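Local coordinates for YscQ-C, type III secretion protein (Yersinia pseudotuberculosis, PDB 3UEP), which forms the C-terminal, separately translated part of YscQ, a FliN-family component of the Yersinia type III secretion machinery, and assembles in a complex essential to secretion, at the interface of chains A and B. Numbering follows the deposited sequence. Chains: chain A/B, YscQ-C, type III secretion protein.

Contact 1: the interface of chains A and B. Residues chain A 71, 73, 78-80; chain B 44-48.
B:Leu45 pushes its isobutyl group between A:Val71 and A:Arg80, and this is the well-packed half of the contact. With CG anti to the backbone N (chi1 177°), the side chain reaches across the paired strand 76-84 to strand 63-73, where its CD1 methyl lies 3.7 Å from CG2 of A:Val71. The same methyl sits over one face of the A:Arg80 guanidinium, displaced toward the rim. A bend at chi3 (-64°) folds the arginine back over the leucine, so that NH1 comes to 3.6 Å from CB of B:Leu45. A long flexible chain with a flat, weakly hydrated face suits such a lid over a branched aliphatic group.

Beneath the side chains, the two backbones zip together: A:Val79 N donates to B:Ile46 O at 2.8 Å, and B:Ile46 N donates to A:Val79 O at 2.8 Å. A:Gly78, having no side chain, adds little bulk where its CA passes B:Ile46 O.

The B:Asp47 edge of this face is looser. A:Ile73 is poorly ordered, making its contact tentative; its CD1 lies 3.9 Å from OD2 of B:Asp47. On the opposite face of the sheet, A:Val79 CG2 and B:Leu48 CD1 touch loosely at 4.0 Å.

Strand 76-84 of chain A thus runs antiparallel to strand 45-49 of chain B, joining the copies through a shared sheet, with A:Val71 and A:Ile73 contributed by the adjoining strand 63-73.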
ATOM      1  N   VAL A  71      -6.698 -12.065   1.454  1.00 47.59           N
ATOM      2  CA  VAL A  71      -7.377 -13.243   1.982  1.00 43.53           C
ATOM      3  C   VAL A  71      -7.143 -13.329   3.491  1.00 48.08           C
ATOM      4  O   VAL A  71      -6.192 -12.745   4.017  1.00 49.89           O
ATOM      5  CB  VAL A  71      -6.870 -14.550   1.328  1.00 44.38           C
ATOM      6  CG1 VAL A  71      -7.113 -14.538  -0.179  1.00 41.45           C
ATOM      7  CG2 VAL A  71      -5.396 -14.755   1.640  1.00 40.26           C
ATOM      8  N   ILE A  73      -6.346 -16.076   6.070  1.00 65.89           N
ATOM      9  CA  ILE A  73      -6.011 -17.459   6.393  1.00 72.95           C
ATOM     10  C   ILE A  73      -5.846 -17.688   7.893  1.00 69.56           C
ATOM     11  O   ILE A  73      -4.813 -17.357   8.474  1.00 76.22           O
ATOM     12  CB  ILE A  73      -4.761 -17.966   5.637  1.00 80.64           C
ATOM     13  CG1 ILE A  73      -3.540 -17.088   5.936  1.00 85.59           C
ATOM     14  CG2 ILE A  73      -5.051 -18.057   4.137  1.00 77.06           C
ATOM     15  CD1 ILE A  73      -2.220 -17.845   5.890  1.00 87.74           C
ATOM     16  N   GLY A  78      -3.497 -12.292   4.617  1.00 38.33           N
ATOM     17  CA  GLY A  78      -2.551 -12.713   3.605  1.00 38.51           C
ATOM     18  C   GLY A  78      -2.855 -12.104   2.255  1.00 39.88           C
ATOM     19  O   GLY A  78      -3.878 -11.431   2.078  1.00 39.79           O
ATOM     20  N   VAL A  79      -1.959 -12.339   1.300  1.00 33.22           N
ATOM     21  CA  VAL A  79      -2.154 -11.864  -0.055  1.00 33.16           C
ATOM     22  C   VAL A  79      -1.985 -13.007  -1.050  1.00 41.88           C
ATOM     23  O   VAL A  79      -0.929 -13.641  -1.091  1.00 39.75           O
ATOM     24  CB  VAL A  79      -1.155 -10.753  -0.409  1.00 32.55           C
ATOM     25  CG1 VAL A  79      -1.320 -10.340  -1.865  1.00 31.17           C
ATOM     26  CG2 VAL A  79      -1.349  -9.564   0.512  1.00 34.09           C
ATOM     27  N   ARG A  80      -2.990 -13.301  -1.858  1.00 39.92           N
ATOM     28  CA  ARG A  80      -2.825 -14.276  -2.913  1.00 39.88           C
ATOM     29  C   ARG A  80      -2.525 -13.645  -4.236  1.00 44.43           C
ATOM     30  O   ARG A  80      -3.307 -12.927  -4.727  1.00 45.15           O
ATOM     31  CB  ARG A  80      -4.013 -15.214  -3.040  1.00 44.55           C
ATOM     32  CG  ARG A  80      -3.640 -16.449  -3.791  1.00 49.69           C
ATOM     33  CD  ARG A  80      -4.547 -17.614  -3.655  1.00 57.26           C
ATOM     34  NE  ARG A  80      -4.671 -18.197  -2.334  1.00 65.31           N
ATOM     35  CZ  ARG A  80      -3.915 -19.159  -1.835  1.00 70.49           C
ATOM     36  NH1 ARG A  80      -2.917 -19.665  -2.507  1.00 69.74           N
ATOM     37  NH2 ARG A  80      -4.154 -19.605  -0.635  1.00 69.04           N
TER
ATOM     38  N   SER B  44       0.528 -17.939  -5.850  1.00 35.36           N
ATOM     39  CA  SER B  44       1.365 -17.902  -4.644  1.00 38.69           C
ATOM     40  C   SER B  44       0.649 -17.197  -3.507  1.00 41.49           C
ATOM     41  O   SER B  44      -0.038 -16.199  -3.730  1.00 41.84           O
ATOM     42  CB  SER B  44       2.668 -17.158  -4.911  1.00 29.83           C
ATOM     43  OG  SER B  44       3.441 -17.803  -5.900  1.00 38.52           O
ATOM     44  N   LEU B  45       0.823 -17.703  -2.287  1.00 43.46           N
ATOM     45  CA  LEU B  45       0.229 -17.075  -1.109  1.00 39.93           C
ATOM     46  C   LEU B  45       1.311 -16.441  -0.265  1.00 41.75           C
ATOM     47  O   LEU B  45       2.274 -17.097   0.094  1.00 42.71           O
ATOM     48  CB  LEU B  45      -0.536 -18.092  -0.269  1.00 49.32           C
ATOM     49  CG  LEU B  45      -1.163 -17.593   1.042  1.00 55.58           C
ATOM     50  CD1 LEU B  45      -2.393 -16.683   0.813  1.00 49.94           C
ATOM     51  CD2 LEU B  45      -1.527 -18.786   1.931  1.00 57.21           C
ATOM     52  N   ILE B  46       1.168 -15.149   0.022  1.00 44.46           N
ATOM     53  CA  ILE B  46       2.086 -14.470   0.924  1.00 37.56           C
ATOM     54  C   ILE B  46       1.396 -14.213   2.250  1.00 43.62           C
ATOM     55  O   ILE B  46       0.379 -13.521   2.299  1.00 49.64           O
ATOM     56  CB  ILE B  46       2.560 -13.140   0.358  1.00 35.16           C
ATOM     57  CG1 ILE B  46       3.451 -13.368  -0.859  1.00 37.20           C
ATOM     58  CG2 ILE B  46       3.323 -12.366   1.417  1.00 35.31           C
ATOM     59  CD1 ILE B  46       3.867 -12.085  -1.544  1.00 38.51           C
ATOM     60  N   ASP B  47       1.937 -14.783   3.323  1.00 43.34           N
ATOM     61  CA  ASP B  47       1.378 -14.564   4.651  1.00 49.84           C
ATOM     62  C   ASP B  47       1.934 -13.274   5.229  1.00 53.04           C
ATOM     63  O   ASP B  47       3.144 -13.165   5.437  1.00 53.93           O
ATOM     64  CB  ASP B  47       1.706 -15.736   5.583  1.00 57.50           C
ATOM     65  CG  ASP B  47       0.894 -15.705   6.880  1.00 67.88           C
ATOM     66  OD1 ASP B  47       0.155 -14.717   7.118  1.00 67.14           O
ATOM     67  OD2 ASP B  47       1.000 -16.671   7.668  1.00 68.89           O
ATOM     68  N   LEU B  48       1.059 -12.293   5.468  1.00 51.45           N
ATOM     69  CA  LEU B  48       1.461 -11.055   6.135  1.00 46.93           C
ATOM     70  C   LEU B  48       1.700 -11.289   7.636  1.00 50.96           C
ATOM     71  O   LEU B  48       2.493 -10.577   8.275  1.00 47.07           O
ATOM     72  CB  LEU B  48       0.437  -9.942   5.902  1.00 34.51           C
ATOM     73  CG  LEU B  48       0.250  -9.511   4.441  1.00 31.06           C
ATOM     74  CD1 LEU B  48      -0.735  -8.357   4.307  1.00 30.22           C
ATOM     75  CD2 LEU B  48       1.572  -9.131   3.847  1.00 34.00           C
TER

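Contact 2: the interface of chains A and B. Residues chain A 70, 72, 75-77; chain B 27, 50-52, 70.
A:Leu77 holds CG anti to its backbone N (chi1 -158°), and B:Val52 does the same with its CG2 methyl while CG1 takes the crowded position between N and the carbonyl carbon (chi1 86°). These torsions bring CD1 of A:Leu77 to 4.0 Å from CG2 of B:Val52, the two side chains crossing at about a right angle.

The same valine methyl meets A:Glu72 more closely. The glutamate, also with CG anti to N, runs out extended beyond CG, and its CG methylene lies 3.4 Å from CG2 of B:Val52. Farther along, the carboxylate oxygen OE2 stands 3.6 Å from the other valine methyl, CG1. The glutamate therefore uses its aliphatic stem as apolar surface, and a valine, short and branched at CB, suits it: CG2 lies along the stem as far as the carboxylate, and CG1 adds a contact to OE2. A:Gly75 borders the valine from the turn, with its carbonyl O 4.0 Å from CB of B:Val52. Its backbone has a positive phi (77°), which glycine adopts readily in such a turn.

Polar pairing comes from the backbone. A:Leu77 N donates to B:Thr50 O at 2.9 Å, in a nearly straight bond. The next residue, B:Pro51, lacks an amide hydrogen to give, yet its extended backbone still pairs antiparallel with A:Arg76.

Toward the body of the dimer the packing is more relaxed: CD2 of A:Leu77 points to B:Val27 and B:Leu70, lying 4.3 Å from CD1 of B:Leu70, and CD2 of A:Leu70 lies 4.2 Å from CG2 of B:Val27. Branched aliphatic residues suit this apolar flank.

In the fold, the site joins the turn between strands 63-73 and 76-84 of chain A, and the start of the latter, to the chain B segment that follows strand 45-49. B:Val27 and B:Leu70 reach it from the long strands 20-33 and 63-73.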
ATOM      1  N   LEU A  70      -6.638  -9.683  -1.095  1.00 34.85           N
ATOM      2  CA  LEU A  70      -6.561  -9.914   0.342  1.00 42.60           C
ATOM      3  C   LEU A  70      -7.312 -11.191   0.664  1.00 48.27           C
ATOM      4  O   LEU A  70      -8.434 -11.375   0.205  1.00 49.60           O
ATOM      5  CB  LEU A  70      -7.232  -8.798   1.122  1.00 45.36           C
ATOM      6  CG  LEU A  70      -6.561  -7.477   1.437  1.00 48.46           C
ATOM      7  CD1 LEU A  70      -7.450  -6.780   2.458  1.00 51.71           C
ATOM      8  CD2 LEU A  70      -5.151  -7.666   1.979  1.00 46.63           C
ATOM      9  N   GLU A  72      -8.015 -14.052   4.185  1.00 59.00           N
ATOM     10  CA  GLU A  72      -7.879 -14.247   5.622  1.00 68.15           C
ATOM     11  C   GLU A  72      -7.614 -15.715   5.919  1.00 71.40           C
ATOM     12  O   GLU A  72      -8.546 -16.517   6.002  1.00 82.05           O
ATOM     13  CB  GLU A  72      -9.149 -13.794   6.342  1.00 75.81           C
ATOM     14  CG  GLU A  72      -9.185 -14.128   7.828  1.00 88.42           C
ATOM     15  CD  GLU A  72     -10.583 -14.015   8.410  1.00 95.63           C
ATOM     16  OE1 GLU A  72     -11.548 -14.266   7.659  1.00 99.80           O
ATOM     17  OE2 GLU A  72     -10.717 -13.675   9.607  1.00 94.23           O
ATOM     18  N   GLY A  75      -7.487 -16.415  10.608  1.00 74.84           N
ATOM     19  CA  GLY A  75      -7.483 -15.238  11.453  1.00 74.04           C
ATOM     20  C   GLY A  75      -6.337 -14.295  11.152  1.00 80.18           C
ATOM     21  O   GLY A  75      -6.186 -13.265  11.817  1.00 87.03           O
ATOM     22  N   ARG A  76      -5.529 -14.640  10.152  1.00 73.13           N
ATOM     23  CA  ARG A  76      -4.417 -13.783   9.742  1.00 68.19           C
ATOM     24  C   ARG A  76      -4.550 -13.283   8.310  1.00 57.12           C
ATOM     25  O   ARG A  76      -5.046 -13.976   7.431  1.00 62.89           O
ATOM     26  CB  ARG A  76      -3.080 -14.500   9.921  1.00 78.34           C
ATOM     27  CG  ARG A  76      -2.729 -14.796  11.373  1.00 88.16           C
ATOM     28  CD  ARG A  76      -1.395 -15.499  11.461  1.00 92.97           C
ATOM     29  NE  ARG A  76      -1.374 -16.675  10.600  1.00 97.21           N
ATOM     30  CZ  ARG A  76      -0.283 -17.379  10.321  1.00101.02           C
ATOM     31  NH1 ARG A  76       0.889 -17.022  10.833  1.00103.46           N
ATOM     32  NH2 ARG A  76      -0.364 -18.437   9.525  1.00100.55           N
ATOM     33  N   LEU A  77      -4.080 -12.068   8.085  1.00 46.05           N
ATOM     34  CA  LEU A  77      -4.163 -11.433   6.788  1.00 42.53           C
ATOM     35  C   LEU A  77      -3.091 -11.964   5.835  1.00 40.64           C
ATOM     36  O   LEU A  77      -1.915 -12.070   6.194  1.00 40.37           O
ATOM     37  CB  LEU A  77      -4.004  -9.922   6.964  1.00 41.73           C
ATOM     38  CG  LEU A  77      -4.551  -9.019   5.857  1.00 46.76           C
ATOM     39  CD1 LEU A  77      -6.052  -9.253   5.683  1.00 55.32           C
ATOM     40  CD2 LEU A  77      -4.253  -7.547   6.170  1.00 39.73           C
TER
ATOM     41  N   VAL B  27      -1.163  -2.192   3.889  1.00 33.03           N
ATOM     42  CA  VAL B  27      -1.575  -3.191   4.870  1.00 30.84           C
ATOM     43  C   VAL B  27      -0.438  -4.096   5.325  1.00 36.63           C
ATOM     44  O   VAL B  27      -0.634  -4.927   6.206  1.00 30.39           O
ATOM     45  CB  VAL B  27      -2.719  -4.083   4.343  1.00 30.50           C
ATOM     46  CG1 VAL B  27      -4.037  -3.281   4.238  1.00 28.79           C
ATOM     47  CG2 VAL B  27      -2.344  -4.700   3.024  1.00 23.42           C
ATOM     48  N   THR B  50      -0.110 -10.848  10.155  1.00 61.66           N
ATOM     49  CA  THR B  50      -0.709  -9.859  11.038  1.00 61.72           C
ATOM     50  C   THR B  50      -2.243  -9.933  10.998  1.00 67.15           C
ATOM     51  O   THR B  50      -2.824 -10.344   9.992  1.00 75.33           O
ATOM     52  CB  THR B  50      -0.219  -8.458  10.674  1.00 55.85           C
ATOM     53  OG1 THR B  50      -0.549  -8.175   9.307  1.00 51.04           O
ATOM     54  CG2 THR B  50       1.291  -8.384  10.852  1.00 58.42           C
ATOM     55  N   PRO B  51      -2.900  -9.525  12.094  1.00 63.30           N
ATOM     56  CA  PRO B  51      -4.343  -9.727  12.275  1.00 67.33           C
ATOM     57  C   PRO B  51      -5.180  -9.249  11.091  1.00 66.70           C
ATOM     58  O   PRO B  51      -4.761  -8.357  10.352  1.00 66.58           O
ATOM     59  CB  PRO B  51      -4.661  -8.889  13.520  1.00 62.98           C
ATOM     60  CG  PRO B  51      -3.370  -8.826  14.260  1.00 62.63           C
ATOM     61  CD  PRO B  51      -2.306  -8.760  13.205  1.00 61.15           C
ATOM     62  N   VAL B  52      -6.362  -9.840  10.940  1.00 68.60           N
ATOM     63  CA  VAL B  52      -7.263  -9.544   9.830  1.00 67.88           C
ATOM     64  C   VAL B  52      -7.978  -8.185   9.975  1.00 70.13           C
ATOM     65  O   VAL B  52      -8.377  -7.569   8.975  1.00 68.72           O
ATOM     66  CB  VAL B  52      -8.298 -10.679   9.636  1.00 66.98           C
ATOM     67  CG1 VAL B  52      -9.506 -10.462  10.544  1.00 66.79           C
ATOM     68  CG2 VAL B  52      -8.725 -10.766   8.185  1.00 63.51           C
ATOM     69  N   LEU B  70      -8.277  -1.496   9.502  1.00 30.82           N
ATOM     70  CA  LEU B  70      -9.260  -2.030   8.565  1.00 35.51           C
ATOM     71  C   LEU B  70     -10.553  -2.398   9.289  1.00 38.77           C
ATOM     72  O   LEU B  70     -10.530  -2.943  10.396  1.00 40.18           O
ATOM     73  CB  LEU B  70      -8.723  -3.265   7.849  1.00 37.24           C
ATOM     74  CG  LEU B  70      -7.635  -3.007   6.822  1.00 34.03           C
ATOM     75  CD1 LEU B  70      -7.127  -4.314   6.201  1.00 35.88           C
ATOM     76  CD2 LEU B  70      -8.180  -2.082   5.770  1.00 33.74           C
TER

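Contact 1 and contact 2 lie about 9 Å apart, measured between the centres of their C-alpha atoms, and are successive stretches of one seam. Both draw on strands 63-73 and 76-84 of chain A, and the chain B residues of contact 1 lead directly toward those of contact 2. Alternate residues of strand 63-73 are divided between them: A:Val71 and A:Ile73 serve contact 1, A:Leu70 and A:Glu72 contact 2. The two-fold symmetry of the dimer repeats both with the chains exchanged, giving an intertwined pair. Dimers are typical of FliN-family domains, so this interface is probably the biological one.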